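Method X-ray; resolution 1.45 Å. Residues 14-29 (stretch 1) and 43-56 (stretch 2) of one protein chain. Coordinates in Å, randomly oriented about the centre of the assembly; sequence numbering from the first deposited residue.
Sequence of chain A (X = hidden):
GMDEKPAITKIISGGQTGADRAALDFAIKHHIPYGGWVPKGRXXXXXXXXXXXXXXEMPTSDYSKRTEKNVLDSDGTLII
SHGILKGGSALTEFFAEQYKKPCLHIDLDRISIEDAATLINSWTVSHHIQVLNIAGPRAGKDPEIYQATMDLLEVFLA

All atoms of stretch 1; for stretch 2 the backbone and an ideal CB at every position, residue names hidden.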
# COMPACT_ATOMS: atom_id res chain seq x y z
N GLY A 14 -6.30 1.32 1.01
CA GLY A 14 -7.47 2.19 1.17
C GLY A 14 -8.34 2.27 -0.06
O GLY A 14 -9.25 3.07 -0.08
N GLY A 15 -8.09 1.43 -1.06
CA GLY A 15 -9.01 1.31 -2.21
C GLY A 15 -8.88 2.43 -3.23
O GLY A 15 -9.61 2.38 -4.23
N GLN A 16 -8.06 3.44 -3.02
CA GLN A 16 -7.96 4.58 -3.96
C GLN A 16 -7.45 4.05 -5.31
O GLN A 16 -6.79 3.03 -5.38
CB GLN A 16 -7.00 5.64 -3.39
CG GLN A 16 -6.83 6.95 -4.12
CD GLN A 16 -8.17 7.68 -4.33
OE1 GLN A 16 -8.97 7.25 -5.17
NE2 GLN A 16 -8.43 8.75 -3.56
N THR A 17 -7.65 4.83 -6.37
CA THR A 17 -6.94 4.53 -7.62
C THR A 17 -5.44 4.71 -7.38
O THR A 17 -4.97 5.26 -6.38
CB THR A 17 -7.35 5.54 -8.72
OG1 THR A 17 -6.97 6.83 -8.27
CG2 THR A 17 -8.89 5.49 -8.97
N GLY A 18 -4.64 4.21 -8.32
CA GLY A 18 -3.20 4.33 -8.20
C GLY A 18 -2.54 3.24 -7.40
O GLY A 18 -2.84 2.08 -7.60
N ALA A 19 -1.71 3.60 -6.44
CA ALA A 19 -1.00 2.61 -5.64
C ALA A 19 -1.94 1.66 -4.89
O ALA A 19 -1.72 0.44 -4.88
CB ALA A 19 -0.05 3.32 -4.61
N ASP A 20 -2.97 2.21 -4.23
CA ASP A 20 -3.86 1.35 -3.43
C ASP A 20 -4.48 0.24 -4.32
O ASP A 20 -4.67 -0.92 -3.88
CB ASP A 20 -5.03 2.14 -2.84
CG ASP A 20 -4.73 3.00 -1.63
OD1 ASP A 20 -3.60 3.05 -1.15
OD2 ASP A 20 -5.73 3.62 -1.18
N ARG A 21 -4.95 0.64 -5.50
CA ARG A 21 -5.68 -0.27 -6.39
C ARG A 21 -4.75 -1.33 -6.96
O ARG A 21 -5.09 -2.54 -7.01
CB ARG A 21 -6.41 0.52 -7.47
CG ARG A 21 -7.55 -0.28 -8.13
CD ARG A 21 -8.78 -0.48 -7.19
NE ARG A 21 -9.41 0.77 -6.73
CZ ARG A 21 -10.29 1.47 -7.43
NH1 ARG A 21 -10.68 1.07 -8.62
NH2 ARG A 21 -10.79 2.60 -6.93
N ALA A 22 -3.52 -0.92 -7.31
CA ALA A 22 -2.53 -1.88 -7.74
C ALA A 22 -2.23 -2.90 -6.65
O ALA A 22 -2.03 -4.10 -6.93
CB ALA A 22 -1.22 -1.18 -8.20
N ALA A 23 -2.13 -2.45 -5.41
CA ALA A 23 -1.90 -3.42 -4.36
C ALA A 23 -2.94 -4.52 -4.30
O ALA A 23 -2.62 -5.71 -4.15
CB ALA A 23 -1.82 -2.67 -2.99
N LEU A 24 -4.22 -4.13 -4.41
CA LEU A 24 -5.30 -5.09 -4.35
C LEU A 24 -5.32 -6.01 -5.59
O LEU A 24 -5.50 -7.21 -5.47
CB LEU A 24 -6.66 -4.37 -4.21
CG LEU A 24 -6.79 -3.47 -2.97
CD1 LEU A 24 -8.20 -2.78 -2.94
CD2 LEU A 24 -6.55 -4.23 -1.65
N ASP A 25 -5.07 -5.44 -6.77
CA ASP A 25 -5.10 -6.20 -8.01
C ASP A 25 -3.95 -7.21 -7.98
O ASP A 25 -4.11 -8.36 -8.43
CB ASP A 25 -5.01 -5.27 -9.22
CG ASP A 25 -6.27 -4.50 -9.46
OD1 ASP A 25 -7.34 -4.91 -8.94
OD2 ASP A 25 -6.23 -3.50 -10.23
N PHE A 26 -2.81 -6.80 -7.42
CA PHE A 26 -1.67 -7.69 -7.29
C PHE A 26 -2.03 -8.85 -6.36
O PHE A 26 -1.77 -10.01 -6.66
CB PHE A 26 -0.45 -6.96 -6.71
CG PHE A 26 0.75 -7.84 -6.56
CD1 PHE A 26 1.54 -8.11 -7.67
CD2 PHE A 26 1.02 -8.48 -5.37
CE1 PHE A 26 2.61 -8.98 -7.59
CE2 PHE A 26 2.11 -9.37 -5.28
CZ PHE A 26 2.88 -9.61 -6.42
N ALA A 27 -2.61 -8.51 -5.19
CA ALA A 27 -2.99 -9.56 -4.23
C ALA A 27 -3.92 -10.56 -4.91
O ALA A 27 -3.76 -11.78 -4.78
CB ALA A 27 -3.65 -8.96 -2.98
N ILE A 28 -4.94 -10.06 -5.59
CA ILE A 28 -5.91 -10.93 -6.27
C ILE A 28 -5.23 -11.84 -7.32
O ILE A 28 -5.43 -13.07 -7.31
CB ILE A 28 -7.03 -10.08 -6.89
CG1 ILE A 28 -7.90 -9.46 -5.76
CG2 ILE A 28 -7.95 -10.93 -7.84
CD1 ILE A 28 -8.81 -8.33 -6.17
N LYS A 29 -4.35 -11.25 -8.12
CA LYS A 29 -3.64 -11.99 -9.17
C LYS A 29 -2.80 -13.13 -8.57
O LYS A 29 -2.73 -14.23 -9.13
CB LYS A 29 -2.76 -11.01 -9.97
CG LYS A 29 -1.96 -11.60 -11.11
CD LYS A 29 -1.21 -10.46 -11.82
CE LYS A 29 -0.10 -10.91 -12.76
NZ LYS A 29 0.73 -9.70 -13.07
N UNK A 43 -15.95 5.49 -1.20
CA UNK A 43 -15.58 6.59 -2.07
C UNK A 43 -14.13 6.51 -2.54
O UNK A 43 -13.23 6.13 -1.77
CB UNK A 43 -15.82 7.92 -1.35
N UNK A 44 -13.92 6.94 -3.79
CA UNK A 44 -12.59 6.97 -4.40
C UNK A 44 -12.65 7.90 -5.61
O UNK A 44 -13.73 8.20 -6.14
CB UNK A 44 -12.13 5.57 -4.80
N UNK A 45 -11.49 8.33 -6.06
CA UNK A 45 -11.39 8.96 -7.37
C UNK A 45 -11.88 7.97 -8.42
O UNK A 45 -11.54 6.77 -8.34
CB UNK A 45 -9.96 9.41 -7.66
N UNK A 46 -12.70 8.44 -9.36
CA UNK A 46 -13.24 7.51 -10.39
C UNK A 46 -14.45 6.69 -9.98
O UNK A 46 -14.94 5.87 -10.78
CB UNK A 46 -12.14 6.54 -10.81
N UNK A 47 -15.02 6.94 -8.81
CA UNK A 47 -16.27 6.36 -8.37
C UNK A 47 -16.13 5.26 -7.34
O UNK A 47 -15.03 4.88 -6.95
CB UNK A 47 -17.03 5.81 -9.58
N UNK A 48 -17.27 4.80 -6.87
CA UNK A 48 -17.43 3.76 -5.86
C UNK A 48 -16.44 2.60 -6.15
O UNK A 48 -16.39 2.08 -7.25
CB UNK A 48 -18.87 3.25 -5.84
N UNK A 49 -15.64 2.21 -5.17
CA UNK A 49 -14.70 1.10 -5.40
C UNK A 49 -15.54 -0.12 -5.82
O UNK A 49 -16.49 -0.49 -5.12
CB UNK A 49 -13.86 0.80 -4.15
N UNK A 50 -15.20 -0.76 -6.96
CA UNK A 50 -16.05 -1.85 -7.46
C UNK A 50 -16.33 -2.93 -6.42
O UNK A 50 -15.49 -3.24 -5.58
CB UNK A 50 -15.40 -2.49 -8.68
N UNK A 51 -17.53 -3.49 -6.47
CA UNK A 51 -17.97 -4.43 -5.46
C UNK A 51 -17.18 -5.75 -5.45
O UNK A 51 -17.25 -6.50 -4.48
CB UNK A 51 -19.46 -4.73 -5.67
N UNK A 52 -16.46 -6.03 -6.52
CA UNK A 52 -15.67 -7.25 -6.57
C UNK A 52 -14.57 -7.24 -5.48
O UNK A 52 -14.12 -8.29 -5.04
CB UNK A 52 -15.05 -7.41 -7.96
N UNK A 53 -14.15 -6.06 -5.05
CA UNK A 53 -13.15 -5.96 -3.98
C UNK A 53 -13.82 -6.06 -2.60
O UNK A 53 -14.71 -5.26 -2.27
CB UNK A 53 -12.37 -4.65 -4.10
N UNK A 54 -13.38 -7.05 -1.81
CA UNK A 54 -13.91 -7.28 -0.47
C UNK A 54 -13.20 -6.35 0.51
O UNK A 54 -12.03 -6.60 0.87
CB UNK A 54 -13.74 -8.74 -0.05
N UNK A 55 -13.86 -5.23 0.83
CA UNK A 55 -13.27 -4.17 1.68
C UNK A 55 -14.22 -3.77 2.77
O UNK A 55 -15.40 -4.14 2.72
CB UNK A 55 -12.90 -2.94 0.85
N UNK A 56 -13.74 -3.00 3.75
CA UNK A 56 -14.56 -2.67 4.91
C UNK A 56 -14.76 -1.15 4.99
O UNK A 56 -13.81 -0.38 4.93
CB UNK A 56 -13.92 -3.20 6.19

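Position 43 points its CA-to-CB bond away from stretch 1, so this contact sets almost no demand; it is Leu43, whose carbonyl O shares a water with Gly14 O.

At 44 the bond points toward stretch 1, and the ideal CB already lies 3.6 Å from Gln16 OE1 and 3.9 Å from Arg21 NH2. A small residue is the safe choice. Ala44 fits, its CB near the plane of the Arg21 guanidinium, at the edge.

Position 45 also points toward stretch 1, with its ideal CB 4.0 Å from Thr17 OG1. Its backbone N donates to Gln16 OE1 at 2.9 Å, a bond open to any residue except proline. The side chain could be one that meets a hydroxyl: Asp, Glu, Asn, Gln, Ser or Thr. Glu45 reaches back, and Thr17 OG1 donates to Glu45 OE1 at 2.7 Å.

Positions 46 and 47 have phi of 82° and 104°, and a CB on either would jam against the preceding carbonyl O. Glycine is called for twice: Gly46 and Gly47 complete a type II turn begun at Ala44. A water accepts from Arg21 NH2 and donates to Glu45 O and Gly47 O, tying the turn to the helix.

Position 48 points away and tolerates many residues; Arg48 turns to its own stretch, in a salt bridge with 51.

At 49 the bond points toward stretch 1, with the ideal CB 4.5 Å from both Arg21 NH2 and Gly15 O. A compact apolar residue such as Val or Ile would suit. Val49 lays CG1 over one face of the guanidinium, while its CG2 is 3.5 Å from Gly15 O.

Position 50 points sideways, and its phi of -52° admits proline among others. Pro50 brings CD within 3.8 Å of Arg21 NH1 and opens a type I turn. There 51 is out of reach and 52 points sideways; they are Glu51, partner of Arg48, and Thr52.

Position 53 points toward the helix, with its ideal CB 4.7 Å from Leu24 CD1. Leu24 and Ile28 offer an apolar surface, and Asp25 an acceptor beyond it. Leu, Met or Phe would use the first; a long side chain ending in a donor could use both. Tyr53 does: CE1 packs 3.8 Å from Ile28 CD1 and 3.9 Å from Leu24 CB, and OH donates to Asp25 OD1 at a short 2.5 Å.

Position 55 points toward Leu24 across a gap that suits Leu, Ile or Met; Leu55 CD2 meets Leu24 CD1 at 4.0 Å. Positions 54 and 56 are out of reach; they are Gln54 and Gln56.

Stretch 2 (43-56) LAEGGRVPETYQLQ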
# COMPACT_ATOMS: atom_id res chain seq x y z
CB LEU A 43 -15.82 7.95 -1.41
CG LEU A 43 -17.23 8.14 -0.88
CD1 LEU A 43 -17.35 9.57 -0.21
CD2 LEU A 43 -18.31 7.97 -1.94
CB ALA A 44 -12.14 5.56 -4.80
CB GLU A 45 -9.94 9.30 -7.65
CG GLU A 45 -9.71 9.88 -9.01
CD GLU A 45 -8.25 10.17 -9.26
OE1 GLU A 45 -7.47 9.22 -9.42
OE2 GLU A 45 -7.90 11.37 -9.32
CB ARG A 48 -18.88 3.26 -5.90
CG ARG A 48 -19.27 2.31 -4.79
CD ARG A 48 -20.73 1.89 -4.91
NE ARG A 48 -21.08 0.85 -3.96
CZ ARG A 48 -21.46 1.06 -2.71
NH1 ARG A 48 -21.55 2.29 -2.23
NH2 ARG A 48 -21.78 0.03 -1.92
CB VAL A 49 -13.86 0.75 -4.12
CG1 VAL A 49 -12.95 -0.45 -4.42
CG2 VAL A 49 -13.03 1.95 -3.60
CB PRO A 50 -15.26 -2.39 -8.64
CG PRO A 50 -14.55 -1.19 -9.16
CD PRO A 50 -14.15 -0.40 -7.91
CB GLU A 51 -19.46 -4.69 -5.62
CG GLU A 51 -20.28 -3.42 -5.38
CD GLU A 51 -20.50 -3.04 -3.89
OE1 GLU A 51 -19.82 -3.56 -2.97
OE2 GLU A 51 -21.41 -2.20 -3.65
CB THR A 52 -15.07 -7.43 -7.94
OG1 THR A 52 -14.49 -6.19 -8.36
CG2 THR A 52 -16.15 -7.84 -8.94
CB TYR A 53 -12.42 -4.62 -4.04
CG TYR A 53 -11.64 -4.37 -5.32
CD1 TYR A 53 -10.38 -4.91 -5.52
CD2 TYR A 53 -12.19 -3.61 -6.35
CE1 TYR A 53 -9.66 -4.67 -6.72
CE2 TYR A 53 -11.49 -3.37 -7.50
CZ TYR A 53 -10.22 -3.89 -7.68
OH TYR A 53 -9.55 -3.65 -8.84
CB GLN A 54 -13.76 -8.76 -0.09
CG GLN A 54 -14.46 -9.71 -1.07
CD GLN A 54 -15.95 -9.44 -1.19
OE1 GLN A 54 -16.69 -9.58 -0.21
NE2 GLN A 54 -16.40 -9.03 -2.39
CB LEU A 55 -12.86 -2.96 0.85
CG LEU A 55 -11.90 -3.32 -0.31
CD1 LEU A 55 -11.77 -2.18 -1.24
CD2 LEU A 55 -10.49 -3.63 0.21
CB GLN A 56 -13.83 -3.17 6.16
CG GLN A 56 -13.55 -4.74 6.18
CD GLN A 56 -12.44 -5.32 5.20
OE1 GLN A 56 -11.29 -4.90 5.20
NE2 GLN A 56 -12.81 -6.36 4.42
O HOH W 1 -10.57 5.24 -1.50
O HOH W 2 -12.60 4.34 -8.19
O HOH W 3 -10.21 -1.32 -10.31
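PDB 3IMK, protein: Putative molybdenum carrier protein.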